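Local coordinates for protein endo-1,3-beta-glucanase (Streptomyces sioyaensis, PDB 3DGT) that probably hydrolyses internal 1,3-beta-linkages of beta-glucans, being the family 16 catalytic domain of a longer protein, at residues S82-Q93 against T232-V242. Sequence-based numbering, arbitrary orientation.
Sequences SGRIETTRTDFQ and TNHGFFVILNV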
# COMPACT_ATOMS: atom_id res chain seq x y z
N SER A 82 1.86 3.67 15.10
CA SER A 82 2.25 2.73 14.07
C SER A 82 3.23 3.41 13.12
O SER A 82 3.77 4.47 13.44
CB SER A 82 1.03 2.21 13.32
OG SER A 82 1.37 1.06 12.57
N GLY A 83 3.46 2.80 11.96
CA GLY A 83 4.39 3.33 10.97
C GLY A 83 3.73 3.52 9.62
O GLY A 83 2.80 2.80 9.25
N ARG A 84 4.22 4.52 8.90
CA ARG A 84 3.76 4.89 7.55
C ARG A 84 4.92 5.54 6.84
O ARG A 84 5.31 6.67 7.17
CB ARG A 84 2.58 5.86 7.63
CG ARG A 84 2.01 6.29 6.28
CD ARG A 84 0.80 7.20 6.48
NE ARG A 84 0.39 7.88 5.25
CZ ARG A 84 -0.86 7.93 4.80
NH1 ARG A 84 -1.85 7.34 5.45
NH2 ARG A 84 -1.12 8.59 3.67
N ILE A 85 5.51 4.81 5.90
CA ILE A 85 6.67 5.32 5.16
C ILE A 85 6.35 5.43 3.68
O ILE A 85 5.55 4.65 3.16
CB ILE A 85 7.95 4.49 5.40
CG1 ILE A 85 7.81 3.05 4.91
CG2 ILE A 85 8.33 4.55 6.88
CD1 ILE A 85 9.14 2.28 4.98
N GLU A 86 6.94 6.43 3.02
CA GLU A 86 6.76 6.64 1.58
C GLU A 86 8.09 6.73 0.87
O GLU A 86 9.08 7.19 1.43
CB GLU A 86 6.00 7.94 1.30
CG GLU A 86 4.79 8.17 2.17
CD GLU A 86 3.99 9.39 1.78
OE1 GLU A 86 4.35 10.11 0.82
OE2 GLU A 86 2.98 9.63 2.46
N THR A 87 8.12 6.33 -0.39
CA THR A 87 9.36 6.47 -1.15
C THR A 87 9.70 7.95 -1.28
O THR A 87 8.82 8.80 -1.46
CB THR A 87 9.29 5.81 -2.54
OG1 THR A 87 8.13 6.27 -3.25
CG2 THR A 87 9.26 4.29 -2.41
N THR A 88 10.98 8.26 -1.17
CA THR A 88 11.46 9.59 -1.50
C THR A 88 11.14 9.88 -2.97
O THR A 88 10.78 11.01 -3.32
CB THR A 88 12.96 9.71 -1.26
OG1 THR A 88 13.62 8.61 -1.87
CG2 THR A 88 13.26 9.67 0.22
N ARG A 89 11.27 8.86 -3.82
CA ARG A 89 10.98 8.98 -5.24
C ARG A 89 9.48 9.06 -5.53
O ARG A 89 8.66 8.38 -4.91
CB ARG A 89 11.60 7.81 -5.99
CG ARG A 89 13.11 7.88 -6.07
CD ARG A 89 13.69 6.64 -6.74
NE ARG A 89 13.33 6.59 -8.15
CZ ARG A 89 13.68 5.59 -8.97
NH1 ARG A 89 14.40 4.57 -8.51
NH2 ARG A 89 13.31 5.64 -10.24
N THR A 90 9.14 9.91 -6.50
CA THR A 90 7.77 10.11 -6.94
C THR A 90 7.64 9.89 -8.44
O THR A 90 6.61 10.20 -9.02
CB THR A 90 7.29 11.55 -6.66
OG1 THR A 90 8.13 12.50 -7.34
CG2 THR A 90 7.30 11.85 -5.18
N ASP A 91 8.68 9.34 -9.06
CA ASP A 91 8.80 9.37 -10.53
C ASP A 91 8.27 8.14 -11.26
O ASP A 91 8.22 8.14 -12.49
CB ASP A 91 10.25 9.61 -10.94
CG ASP A 91 11.18 8.56 -10.39
OD1 ASP A 91 11.63 8.72 -9.23
OD2 ASP A 91 11.48 7.58 -11.12
N PHE A 92 7.88 7.09 -10.52
CA PHE A 92 7.51 5.80 -11.11
C PHE A 92 6.35 5.91 -12.09
O PHE A 92 5.24 6.26 -11.69
CB PHE A 92 7.15 4.79 -10.01
CG PHE A 92 8.23 4.64 -8.95
CD1 PHE A 92 9.54 4.34 -9.29
CD2 PHE A 92 7.91 4.77 -7.60
CE1 PHE A 92 10.52 4.19 -8.31
CE2 PHE A 92 8.88 4.62 -6.61
CZ PHE A 92 10.19 4.33 -6.96
N GLN A 93 6.63 5.62 -13.35
CA GLN A 93 5.68 5.72 -14.46
C GLN A 93 6.36 5.13 -15.69
O GLN A 93 7.43 5.60 -16.08
CB GLN A 93 5.31 7.18 -14.74
CG GLN A 93 4.35 7.36 -15.93
CD GLN A 93 4.14 8.81 -16.32
OE1 GLN A 93 4.86 9.70 -15.86
NE2 GLN A 93 3.16 9.05 -17.18
N THR A 232 -3.35 9.11 -13.99
CA THR A 232 -2.19 8.30 -14.40
C THR A 232 -1.09 9.01 -15.17
O THR A 232 -0.03 8.43 -15.37
CB THR A 232 -2.60 7.04 -15.21
OG1 THR A 232 -3.07 7.44 -16.50
CG2 THR A 232 -3.70 6.26 -14.51
N ASN A 233 -1.31 10.25 -15.62
CA ASN A 233 -0.28 10.91 -16.41
C ASN A 233 0.74 11.67 -15.57
O ASN A 233 0.89 12.89 -15.67
CB ASN A 233 -0.84 11.79 -17.55
CG ASN A 233 0.25 12.20 -18.54
OD1 ASN A 233 1.23 11.47 -18.73
ND2 ASN A 233 0.11 13.38 -19.12
N HIS A 234 1.47 10.91 -14.76
CA HIS A 234 2.45 11.43 -13.83
C HIS A 234 3.10 10.24 -13.14
O HIS A 234 2.62 9.11 -13.25
CB HIS A 234 1.78 12.33 -12.78
CG HIS A 234 0.50 11.78 -12.23
ND1 HIS A 234 0.46 10.64 -11.47
CD2 HIS A 234 -0.78 12.22 -12.33
CE1 HIS A 234 -0.79 10.39 -11.12
NE2 HIS A 234 -1.56 11.33 -11.63
N GLY A 235 4.18 10.50 -12.42
CA GLY A 235 4.74 9.51 -11.52
C GLY A 235 3.83 9.21 -10.34
O GLY A 235 2.81 9.89 -10.12
N PHE A 236 4.21 8.17 -9.60
CA PHE A 236 3.60 7.83 -8.32
C PHE A 236 4.71 7.62 -7.30
O PHE A 236 5.84 7.27 -7.66
CB PHE A 236 2.82 6.51 -8.42
CG PHE A 236 1.48 6.63 -9.09
CD1 PHE A 236 1.38 6.77 -10.48
CD2 PHE A 236 0.31 6.54 -8.35
CE1 PHE A 236 0.13 6.85 -11.10
CE2 PHE A 236 -0.94 6.62 -8.97
CZ PHE A 236 -1.03 6.77 -10.34
N PHE A 237 4.39 7.85 -6.03
CA PHE A 237 5.21 7.34 -4.94
C PHE A 237 4.52 6.14 -4.29
O PHE A 237 3.33 5.90 -4.50
CB PHE A 237 5.56 8.44 -3.91
CG PHE A 237 4.39 9.25 -3.42
CD1 PHE A 237 3.94 10.36 -4.13
CD2 PHE A 237 3.76 8.94 -2.22
CE1 PHE A 237 2.86 11.13 -3.66
CE2 PHE A 237 2.68 9.70 -1.75
CZ PHE A 237 2.23 10.79 -2.47
N VAL A 238 5.31 5.35 -3.55
CA VAL A 238 4.86 4.11 -2.92
C VAL A 238 4.77 4.33 -1.42
O VAL A 238 5.62 5.02 -0.84
CB VAL A 238 5.84 2.94 -3.24
CG1 VAL A 238 5.50 1.69 -2.42
CG2 VAL A 238 5.84 2.64 -4.74
N ILE A 239 3.74 3.76 -0.80
CA ILE A 239 3.51 3.89 0.65
C ILE A 239 3.36 2.50 1.28
O ILE A 239 2.71 1.62 0.70
CB ILE A 239 2.25 4.75 0.96
CG1 ILE A 239 2.29 6.11 0.25
CG2 ILE A 239 2.07 4.94 2.47
CD1 ILE A 239 1.55 6.13 -1.09
N LEU A 240 3.97 2.30 2.45
CA LEU A 240 3.74 1.12 3.30
C LEU A 240 3.27 1.62 4.67
O LEU A 240 3.87 2.52 5.24
CB LEU A 240 5.03 0.33 3.49
CG LEU A 240 5.57 -0.42 2.27
CD1 LEU A 240 7.01 -0.80 2.52
CD2 LEU A 240 4.74 -1.65 1.98
N ASN A 241 2.20 1.02 5.20
CA ASN A 241 1.72 1.39 6.52
C ASN A 241 0.91 0.31 7.18
O ASN A 241 0.45 -0.62 6.53
CB ASN A 241 0.88 2.68 6.46
CG ASN A 241 -0.39 2.50 5.65
OD1 ASN A 241 -0.37 2.51 4.42
ND2 ASN A 241 -1.51 2.32 6.35
N VAL A 242 0.74 0.44 8.49
CA VAL A 242 -0.34 -0.28 9.17
C VAL A 242 -1.18 0.74 9.93
O VAL A 242 -0.77 1.26 10.97
CB VAL A 242 0.16 -1.42 10.09
CG1 VAL A 242 -1.04 -2.18 10.65
CG2 VAL A 242 1.11 -2.39 9.34
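Ile-85 and Leu-240 form a hydrogen-bonded antiparallel pair, flanked by the non-hydrogen-bonded pairs Arg-84/Asn-241 and Glu-86/Ile-239, with the axes of strands 84-87 and 236-242 4.7 Å apart at 158°. Two bonds define the pair, Ile-85 N to Leu-240 O and Leu-240 N to Ile-85 O, both 2.9 Å. Toward Val-242, Ser-82 OG donates to Val-242 O at 2.7 Å, in the carbonyl plane on a lone pair. At the other end Thr-87 N still bonds Val-238 O, but the return partner is a side chain: Val-238 N reaches Thr-87 OG1 at 3.0 Å, nearly straight at 176°. The first torsion of Thr-87 turns OG1 back over its own backbone, from where it also donates to Arg-89 O (2.7 Å), joining the strand end to the loop that follows. A valine here would probably leave Val-238 N and Arg-89 O without their shared partner, weakening that tie.

On the face bearing Arg-84, Glu-86, Ile-239 and Asn-241, the Glu-86 carboxylate runs alongside the Phe-237 ring, planes 9° apart, with OE1 3.1 Å from Phe-237 CE2. Arg-131 meets both, by salt bridge and cation-pi contact, while Tyr-38 binds OE2. Arg-84 CG packs against Asn-241 CB at 3.8 Å; Arg-84 NE forms a salt bridge with Asp-33, and Asn-241 OD1 is hydrogen-bonded to Trp-124 NE1. Ile-85 and Leu-240 point to the opposite face, both meeting Leu-68. Strand 80-87 thus pairs with the sequence-distant strand 236-244, itself paired with strand 119-127, consistent with the family 16 beta-jelly-roll sandwich.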